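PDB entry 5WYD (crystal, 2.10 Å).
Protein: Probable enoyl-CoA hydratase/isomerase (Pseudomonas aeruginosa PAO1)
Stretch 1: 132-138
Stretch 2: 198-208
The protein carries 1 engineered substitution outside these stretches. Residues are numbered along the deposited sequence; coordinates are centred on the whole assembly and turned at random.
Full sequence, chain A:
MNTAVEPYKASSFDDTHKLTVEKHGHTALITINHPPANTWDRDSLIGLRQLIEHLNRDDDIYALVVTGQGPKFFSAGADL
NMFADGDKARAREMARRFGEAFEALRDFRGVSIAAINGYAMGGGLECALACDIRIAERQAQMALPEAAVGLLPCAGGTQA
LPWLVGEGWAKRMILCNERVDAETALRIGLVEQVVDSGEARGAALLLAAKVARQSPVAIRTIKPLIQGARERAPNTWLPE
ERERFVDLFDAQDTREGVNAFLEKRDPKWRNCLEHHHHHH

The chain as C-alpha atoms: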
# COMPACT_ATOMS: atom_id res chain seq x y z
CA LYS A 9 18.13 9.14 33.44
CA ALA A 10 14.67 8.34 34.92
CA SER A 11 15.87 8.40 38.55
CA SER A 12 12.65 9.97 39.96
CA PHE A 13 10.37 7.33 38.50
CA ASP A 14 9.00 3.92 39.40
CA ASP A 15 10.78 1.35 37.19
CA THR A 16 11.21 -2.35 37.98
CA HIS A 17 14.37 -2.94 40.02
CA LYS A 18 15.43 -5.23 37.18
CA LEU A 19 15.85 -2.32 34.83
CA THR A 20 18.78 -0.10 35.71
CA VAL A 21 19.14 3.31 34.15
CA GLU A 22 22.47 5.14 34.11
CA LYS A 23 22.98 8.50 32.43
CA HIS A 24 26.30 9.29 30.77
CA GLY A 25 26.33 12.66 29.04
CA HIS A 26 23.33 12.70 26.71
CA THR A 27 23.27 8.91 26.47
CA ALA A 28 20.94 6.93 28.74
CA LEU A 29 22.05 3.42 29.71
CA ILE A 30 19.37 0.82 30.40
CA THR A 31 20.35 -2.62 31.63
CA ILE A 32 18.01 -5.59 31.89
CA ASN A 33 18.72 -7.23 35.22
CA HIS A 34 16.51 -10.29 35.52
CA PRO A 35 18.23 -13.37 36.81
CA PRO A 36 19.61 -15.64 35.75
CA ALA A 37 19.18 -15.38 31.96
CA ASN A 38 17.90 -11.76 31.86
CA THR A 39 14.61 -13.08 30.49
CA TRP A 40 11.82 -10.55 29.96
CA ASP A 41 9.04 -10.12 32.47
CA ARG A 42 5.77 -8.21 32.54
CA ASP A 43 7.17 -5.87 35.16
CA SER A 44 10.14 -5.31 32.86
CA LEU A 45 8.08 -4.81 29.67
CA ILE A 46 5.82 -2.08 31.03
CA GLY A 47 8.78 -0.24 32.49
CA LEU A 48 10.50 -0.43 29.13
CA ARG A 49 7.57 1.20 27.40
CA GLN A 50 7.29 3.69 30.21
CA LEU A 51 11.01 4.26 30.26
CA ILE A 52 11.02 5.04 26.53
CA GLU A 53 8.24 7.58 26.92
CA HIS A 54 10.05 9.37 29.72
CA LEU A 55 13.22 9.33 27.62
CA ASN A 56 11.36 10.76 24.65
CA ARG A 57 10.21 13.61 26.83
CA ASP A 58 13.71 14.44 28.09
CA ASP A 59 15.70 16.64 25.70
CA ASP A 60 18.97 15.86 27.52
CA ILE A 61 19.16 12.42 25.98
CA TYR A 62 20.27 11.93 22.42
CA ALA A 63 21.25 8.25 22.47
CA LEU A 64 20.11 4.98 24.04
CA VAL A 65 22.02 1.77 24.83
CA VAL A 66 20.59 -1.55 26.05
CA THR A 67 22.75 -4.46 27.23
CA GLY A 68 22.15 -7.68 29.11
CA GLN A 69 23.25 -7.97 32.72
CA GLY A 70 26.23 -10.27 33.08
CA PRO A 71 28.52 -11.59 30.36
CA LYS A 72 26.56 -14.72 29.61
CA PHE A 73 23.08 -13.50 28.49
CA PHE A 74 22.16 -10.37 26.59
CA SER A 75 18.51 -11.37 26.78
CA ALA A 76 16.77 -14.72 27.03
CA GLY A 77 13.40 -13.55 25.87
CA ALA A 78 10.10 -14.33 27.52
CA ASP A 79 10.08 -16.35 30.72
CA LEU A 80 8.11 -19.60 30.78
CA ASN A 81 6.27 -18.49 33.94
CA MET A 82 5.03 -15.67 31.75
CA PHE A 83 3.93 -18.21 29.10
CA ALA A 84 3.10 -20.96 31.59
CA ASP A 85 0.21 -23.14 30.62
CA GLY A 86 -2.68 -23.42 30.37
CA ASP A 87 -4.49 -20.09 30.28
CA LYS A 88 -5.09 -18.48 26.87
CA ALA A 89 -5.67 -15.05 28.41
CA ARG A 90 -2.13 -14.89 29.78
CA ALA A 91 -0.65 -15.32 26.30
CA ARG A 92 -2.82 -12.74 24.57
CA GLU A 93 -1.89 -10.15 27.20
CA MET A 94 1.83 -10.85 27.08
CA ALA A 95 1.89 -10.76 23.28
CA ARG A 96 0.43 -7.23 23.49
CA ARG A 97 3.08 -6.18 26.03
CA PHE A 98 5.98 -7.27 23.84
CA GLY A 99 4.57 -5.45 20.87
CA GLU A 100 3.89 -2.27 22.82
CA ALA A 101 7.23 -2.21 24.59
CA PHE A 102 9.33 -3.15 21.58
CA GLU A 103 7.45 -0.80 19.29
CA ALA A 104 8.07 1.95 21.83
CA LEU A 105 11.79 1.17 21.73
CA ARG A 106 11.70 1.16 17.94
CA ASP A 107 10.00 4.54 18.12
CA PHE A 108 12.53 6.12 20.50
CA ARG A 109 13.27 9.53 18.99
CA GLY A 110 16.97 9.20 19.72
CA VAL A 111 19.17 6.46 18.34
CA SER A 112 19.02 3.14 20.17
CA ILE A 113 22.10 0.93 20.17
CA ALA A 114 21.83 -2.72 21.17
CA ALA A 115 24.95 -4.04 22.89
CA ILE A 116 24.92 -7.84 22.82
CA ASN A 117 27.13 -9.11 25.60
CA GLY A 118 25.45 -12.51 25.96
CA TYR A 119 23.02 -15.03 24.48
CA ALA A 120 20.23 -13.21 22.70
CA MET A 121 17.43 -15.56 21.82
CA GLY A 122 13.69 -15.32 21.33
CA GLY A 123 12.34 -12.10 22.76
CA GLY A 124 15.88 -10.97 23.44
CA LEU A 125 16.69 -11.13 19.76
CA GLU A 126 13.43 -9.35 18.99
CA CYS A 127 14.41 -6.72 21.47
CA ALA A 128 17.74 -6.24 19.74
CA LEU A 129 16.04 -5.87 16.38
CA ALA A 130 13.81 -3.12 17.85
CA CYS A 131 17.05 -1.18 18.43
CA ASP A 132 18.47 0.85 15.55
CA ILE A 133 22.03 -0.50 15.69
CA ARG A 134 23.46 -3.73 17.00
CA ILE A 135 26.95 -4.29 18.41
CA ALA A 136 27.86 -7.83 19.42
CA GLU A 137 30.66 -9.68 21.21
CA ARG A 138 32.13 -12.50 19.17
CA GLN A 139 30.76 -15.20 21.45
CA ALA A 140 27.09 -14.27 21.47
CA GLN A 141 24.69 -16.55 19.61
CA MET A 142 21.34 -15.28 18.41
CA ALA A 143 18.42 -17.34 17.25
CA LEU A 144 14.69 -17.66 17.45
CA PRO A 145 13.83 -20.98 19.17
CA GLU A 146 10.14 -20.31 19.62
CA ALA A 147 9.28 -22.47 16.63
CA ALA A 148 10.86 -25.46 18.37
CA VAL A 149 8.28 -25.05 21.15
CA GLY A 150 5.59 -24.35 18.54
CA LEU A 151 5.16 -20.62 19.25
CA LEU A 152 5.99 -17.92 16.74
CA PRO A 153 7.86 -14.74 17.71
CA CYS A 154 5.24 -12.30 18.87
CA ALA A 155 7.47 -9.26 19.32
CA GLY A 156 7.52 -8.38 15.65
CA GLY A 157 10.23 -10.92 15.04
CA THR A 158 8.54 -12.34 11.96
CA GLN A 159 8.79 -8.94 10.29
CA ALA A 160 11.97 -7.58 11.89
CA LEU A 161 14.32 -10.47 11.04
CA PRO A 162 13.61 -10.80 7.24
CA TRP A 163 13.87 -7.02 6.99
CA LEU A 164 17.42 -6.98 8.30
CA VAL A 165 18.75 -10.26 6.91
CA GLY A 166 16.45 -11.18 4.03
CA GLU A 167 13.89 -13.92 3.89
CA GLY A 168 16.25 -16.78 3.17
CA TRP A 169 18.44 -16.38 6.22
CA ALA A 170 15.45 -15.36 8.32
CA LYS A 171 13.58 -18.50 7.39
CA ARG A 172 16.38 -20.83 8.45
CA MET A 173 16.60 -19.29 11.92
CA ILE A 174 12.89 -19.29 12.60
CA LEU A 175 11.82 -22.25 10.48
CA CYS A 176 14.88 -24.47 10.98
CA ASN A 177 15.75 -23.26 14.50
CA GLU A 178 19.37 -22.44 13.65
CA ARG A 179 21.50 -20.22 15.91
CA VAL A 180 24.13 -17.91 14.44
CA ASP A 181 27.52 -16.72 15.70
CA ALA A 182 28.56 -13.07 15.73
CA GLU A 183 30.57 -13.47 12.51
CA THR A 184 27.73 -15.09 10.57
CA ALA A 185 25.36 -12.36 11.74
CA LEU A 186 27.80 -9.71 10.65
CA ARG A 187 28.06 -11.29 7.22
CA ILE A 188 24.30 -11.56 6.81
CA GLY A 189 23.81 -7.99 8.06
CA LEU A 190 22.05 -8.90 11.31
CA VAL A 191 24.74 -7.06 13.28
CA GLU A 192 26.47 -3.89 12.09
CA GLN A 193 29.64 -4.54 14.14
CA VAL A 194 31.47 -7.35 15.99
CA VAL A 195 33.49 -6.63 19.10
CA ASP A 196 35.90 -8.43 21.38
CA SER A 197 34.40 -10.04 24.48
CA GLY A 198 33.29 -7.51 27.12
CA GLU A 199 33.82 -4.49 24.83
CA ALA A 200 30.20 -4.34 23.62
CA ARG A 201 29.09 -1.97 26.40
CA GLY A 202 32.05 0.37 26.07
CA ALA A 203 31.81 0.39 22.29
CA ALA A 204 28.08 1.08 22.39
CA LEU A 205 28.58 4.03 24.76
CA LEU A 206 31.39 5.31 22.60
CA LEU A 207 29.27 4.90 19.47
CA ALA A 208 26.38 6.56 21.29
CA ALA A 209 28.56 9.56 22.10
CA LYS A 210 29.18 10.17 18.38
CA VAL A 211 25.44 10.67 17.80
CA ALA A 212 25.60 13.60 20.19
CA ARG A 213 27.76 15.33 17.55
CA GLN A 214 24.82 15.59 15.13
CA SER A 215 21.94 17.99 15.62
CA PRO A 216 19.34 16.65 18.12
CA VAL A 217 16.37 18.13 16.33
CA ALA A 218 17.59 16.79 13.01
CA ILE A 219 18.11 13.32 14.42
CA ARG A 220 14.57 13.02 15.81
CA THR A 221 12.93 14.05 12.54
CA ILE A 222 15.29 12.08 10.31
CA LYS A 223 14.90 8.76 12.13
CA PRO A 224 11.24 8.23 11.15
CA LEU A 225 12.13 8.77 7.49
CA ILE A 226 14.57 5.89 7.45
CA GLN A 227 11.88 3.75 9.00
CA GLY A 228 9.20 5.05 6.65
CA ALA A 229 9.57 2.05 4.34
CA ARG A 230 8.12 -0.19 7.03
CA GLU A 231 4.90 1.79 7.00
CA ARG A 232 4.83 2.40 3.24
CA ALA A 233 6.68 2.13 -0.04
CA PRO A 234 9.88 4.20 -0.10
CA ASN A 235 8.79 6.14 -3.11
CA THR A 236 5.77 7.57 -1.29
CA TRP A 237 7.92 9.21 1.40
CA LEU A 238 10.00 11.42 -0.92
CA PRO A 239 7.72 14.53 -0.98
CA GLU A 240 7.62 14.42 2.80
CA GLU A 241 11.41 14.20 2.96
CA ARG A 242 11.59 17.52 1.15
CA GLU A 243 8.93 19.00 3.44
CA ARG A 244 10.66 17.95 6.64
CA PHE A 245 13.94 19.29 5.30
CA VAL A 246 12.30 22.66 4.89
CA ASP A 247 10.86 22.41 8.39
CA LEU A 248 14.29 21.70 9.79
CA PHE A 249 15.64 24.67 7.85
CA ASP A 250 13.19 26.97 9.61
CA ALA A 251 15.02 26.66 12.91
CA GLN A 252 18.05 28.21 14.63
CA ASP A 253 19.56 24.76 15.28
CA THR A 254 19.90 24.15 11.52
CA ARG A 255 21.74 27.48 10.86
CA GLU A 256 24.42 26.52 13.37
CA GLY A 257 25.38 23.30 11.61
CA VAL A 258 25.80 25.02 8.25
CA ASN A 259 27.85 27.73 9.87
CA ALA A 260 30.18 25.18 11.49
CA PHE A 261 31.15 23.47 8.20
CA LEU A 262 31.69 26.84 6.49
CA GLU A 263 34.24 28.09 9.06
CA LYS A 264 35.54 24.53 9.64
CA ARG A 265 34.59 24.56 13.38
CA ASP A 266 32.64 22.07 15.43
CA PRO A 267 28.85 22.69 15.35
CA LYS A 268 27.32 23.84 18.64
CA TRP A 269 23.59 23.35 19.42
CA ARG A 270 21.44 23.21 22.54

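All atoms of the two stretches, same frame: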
# COMPACT_ATOMS: atom_id res chain seq x y z
N ASP A 132 17.98 0.43 16.86
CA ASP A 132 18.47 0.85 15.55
C ASP A 132 19.76 0.13 15.15
O ASP A 132 19.89 -0.32 14.01
CB ASP A 132 18.72 2.35 15.52
CG ASP A 132 17.51 3.13 15.85
OD1 ASP A 132 16.39 2.73 15.46
OD2 ASP A 132 17.68 4.18 16.47
N ILE A 133 20.72 0.03 16.05
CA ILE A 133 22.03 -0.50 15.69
C ILE A 133 22.39 -1.61 16.66
O ILE A 133 22.09 -1.54 17.86
CB ILE A 133 23.10 0.61 15.73
CG1 ILE A 133 22.59 1.84 15.00
CG2 ILE A 133 24.39 0.15 15.06
CD1 ILE A 133 23.48 3.04 15.10
N ARG A 134 23.07 -2.61 16.16
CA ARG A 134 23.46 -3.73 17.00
C ARG A 134 24.96 -3.93 17.00
O ARG A 134 25.59 -4.02 15.94
CB ARG A 134 22.73 -4.99 16.54
CG ARG A 134 21.26 -4.92 16.83
CD ARG A 134 20.48 -5.71 15.82
NE ARG A 134 20.61 -5.12 14.51
CZ ARG A 134 19.93 -4.06 14.12
NH1 ARG A 134 19.07 -3.49 14.95
NH2 ARG A 134 20.09 -3.57 12.91
N ILE A 135 25.53 -4.02 18.20
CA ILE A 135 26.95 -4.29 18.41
C ILE A 135 27.05 -5.57 19.22
O ILE A 135 26.53 -5.64 20.34
CB ILE A 135 27.62 -3.13 19.17
CG1 ILE A 135 27.40 -1.80 18.45
CG2 ILE A 135 29.11 -3.39 19.36
CD1 ILE A 135 28.08 -0.67 19.16
N ALA A 136 27.79 -6.56 18.71
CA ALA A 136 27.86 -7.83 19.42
C ALA A 136 29.29 -8.31 19.64
O ALA A 136 30.19 -8.07 18.82
CB ALA A 136 27.08 -8.93 18.68
N GLU A 137 29.47 -8.96 20.79
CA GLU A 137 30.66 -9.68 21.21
C GLU A 137 30.76 -10.97 20.41
O GLU A 137 29.74 -11.57 20.05
CB GLU A 137 30.57 -9.98 22.70
CG GLU A 137 30.55 -8.76 23.60
CD GLU A 137 30.43 -9.12 25.06
OE1 GLU A 137 30.44 -8.21 25.91
OE2 GLU A 137 30.30 -10.32 25.36
N ARG A 138 31.98 -11.40 20.11
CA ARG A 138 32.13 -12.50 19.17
C ARG A 138 31.37 -13.73 19.62
O ARG A 138 30.85 -14.48 18.78
CB ARG A 138 33.60 -12.80 19.00
CG ARG A 138 34.40 -11.56 18.86
CD ARG A 138 35.70 -11.91 18.24
NE ARG A 138 36.19 -13.16 18.79
CZ ARG A 138 36.84 -13.25 19.95
NH1 ARG A 138 37.07 -12.15 20.66
NH2 ARG A 138 37.26 -14.42 20.39
N GLY A 198 33.39 -8.52 26.07
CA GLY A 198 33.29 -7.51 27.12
C GLY A 198 33.38 -6.07 26.67
O GLY A 198 33.11 -5.16 27.48
N GLU A 199 33.68 -5.82 25.39
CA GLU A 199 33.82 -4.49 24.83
C GLU A 199 32.53 -3.98 24.21
O GLU A 199 32.50 -2.85 23.70
CB GLU A 199 34.97 -4.47 23.80
CG GLU A 199 36.41 -4.79 24.30
CD GLU A 199 37.43 -4.94 23.13
OE1 GLU A 199 37.06 -4.69 21.97
OE2 GLU A 199 38.60 -5.33 23.36
N ALA A 200 31.45 -4.77 24.23
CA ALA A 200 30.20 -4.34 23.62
C ALA A 200 29.63 -3.11 24.33
O ALA A 200 29.19 -2.16 23.68
CB ALA A 200 29.18 -5.47 23.61
N ARG A 201 29.62 -3.13 25.67
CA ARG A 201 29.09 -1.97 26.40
C ARG A 201 29.92 -0.72 26.14
O ARG A 201 29.38 0.33 25.78
CB ARG A 201 29.04 -2.26 27.90
CG ARG A 201 28.58 -1.04 28.69
CD ARG A 201 28.93 -1.16 30.16
NE ARG A 201 28.71 0.09 30.87
CZ ARG A 201 29.02 0.28 32.15
NH1 ARG A 201 28.79 1.45 32.73
NH2 ARG A 201 29.59 -0.70 32.85
N GLY A 202 31.24 -0.81 26.28
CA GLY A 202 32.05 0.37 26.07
C GLY A 202 31.88 0.89 24.66
O GLY A 202 31.59 2.07 24.46
N ALA A 203 31.93 -0.02 23.68
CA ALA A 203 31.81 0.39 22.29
C ALA A 203 30.46 1.05 22.04
O ALA A 203 30.39 2.10 21.38
CB ALA A 203 31.98 -0.82 21.37
N ALA A 204 29.39 0.49 22.59
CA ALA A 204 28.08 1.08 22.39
C ALA A 204 28.01 2.50 22.96
O ALA A 204 27.44 3.40 22.34
CB ALA A 204 27.00 0.18 23.00
N LEU A 205 28.55 2.70 24.17
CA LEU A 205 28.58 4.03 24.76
C LEU A 205 29.41 4.97 23.92
O LEU A 205 29.05 6.14 23.73
CB LEU A 205 29.17 3.95 26.15
CG LEU A 205 28.37 3.13 27.14
CD1 LEU A 205 29.15 3.00 28.43
CD2 LEU A 205 27.06 3.82 27.39
N LEU A 206 30.55 4.48 23.44
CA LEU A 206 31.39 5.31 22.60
C LEU A 206 30.66 5.63 21.31
O LEU A 206 30.59 6.80 20.91
CB LEU A 206 32.75 4.62 22.37
CG LEU A 206 33.83 5.23 21.48
CD1 LEU A 206 33.64 5.14 19.97
CD2 LEU A 206 33.86 6.70 21.86
N LEU A 207 30.02 4.62 20.69
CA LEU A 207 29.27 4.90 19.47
C LEU A 207 28.15 5.89 19.77
O LEU A 207 27.94 6.85 19.03
CB LEU A 207 28.67 3.61 18.89
CG LEU A 207 27.98 3.58 17.50
CD1 LEU A 207 27.64 2.14 17.09
CD2 LEU A 207 26.77 4.45 17.32
N ALA A 208 27.48 5.70 20.91
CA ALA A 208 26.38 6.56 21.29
C ALA A 208 26.83 8.00 21.45
O ALA A 208 26.07 8.92 21.15
CB ALA A 208 25.75 6.06 22.60

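The most unusual feature of this contact is a buried glutamate at one end of an otherwise apolar interface. Glu 137 closes the strand 133-137, and its side chain runs extended, with chi1 m and chi2 t, to the start of the second stretch. There Glu 137 OE1 lies 3.0 Å from Gly 198 N. The distance is short for two polar atoms, but the geometry does not settle whether they are bonded. Gly 198 has a positive phi of 82°, a value that by itself favours glycine.

The same glutamate also takes part in the packing. Its CG methylene meets Ala 200, near the start of the helix, with Glu 137 CG 3.6 Å from Ala 200 CB. These two residues also have the closest CA atoms across the stretches, 5.9 Å from Glu 137 CA to Ala 200 CA. Ala 200 CB also lies 4.2 Å from Ile 135 O, so it meets strand backbone as well as side chain.

The strand and helix 200-208 run roughly antiparallel. Their N-to-C directions differ by 153°, and their axes come within 8.3 Å. As a result, the end of the strand meets the beginning of the helix, and the beginning of the strand meets residues further along it. The strand alternates in the usual way. Ile 133, Ile 135 and Glu 137 point toward the helix, while Arg 134 and Ala 136 point away.

Ile 135 is the centre of the apolar packing and has the largest covered area, 96 Å². Its chi1 is m and its chi2 is t. Ile 135 CD1 approaches Leu 207 CD1 at 3.5 Å and Ala 204 CA at 3.7 Å. Ile 135 CG2 is 4.3 Å from Ala 203 CB. One isoleucine therefore touches consecutive alanines and a leucine one turn beyond the first of them.

Leu 207 points toward the strand, with both chi angles t. It reaches a second isoleucine, with Leu 207 CD2 4.2 Å from Ile 133 CD1. This is a looser contact than the one with Ile 135.

The helix holds its own backbone together through regular i to i+4 hydrogen bonds. Ala 204 N donates to Ala 200 O at 2.9 Å, and Leu 207 N donates to Ala 203 O at 2.6 Å. The total buried surface is modest, 377 Å² over both sides.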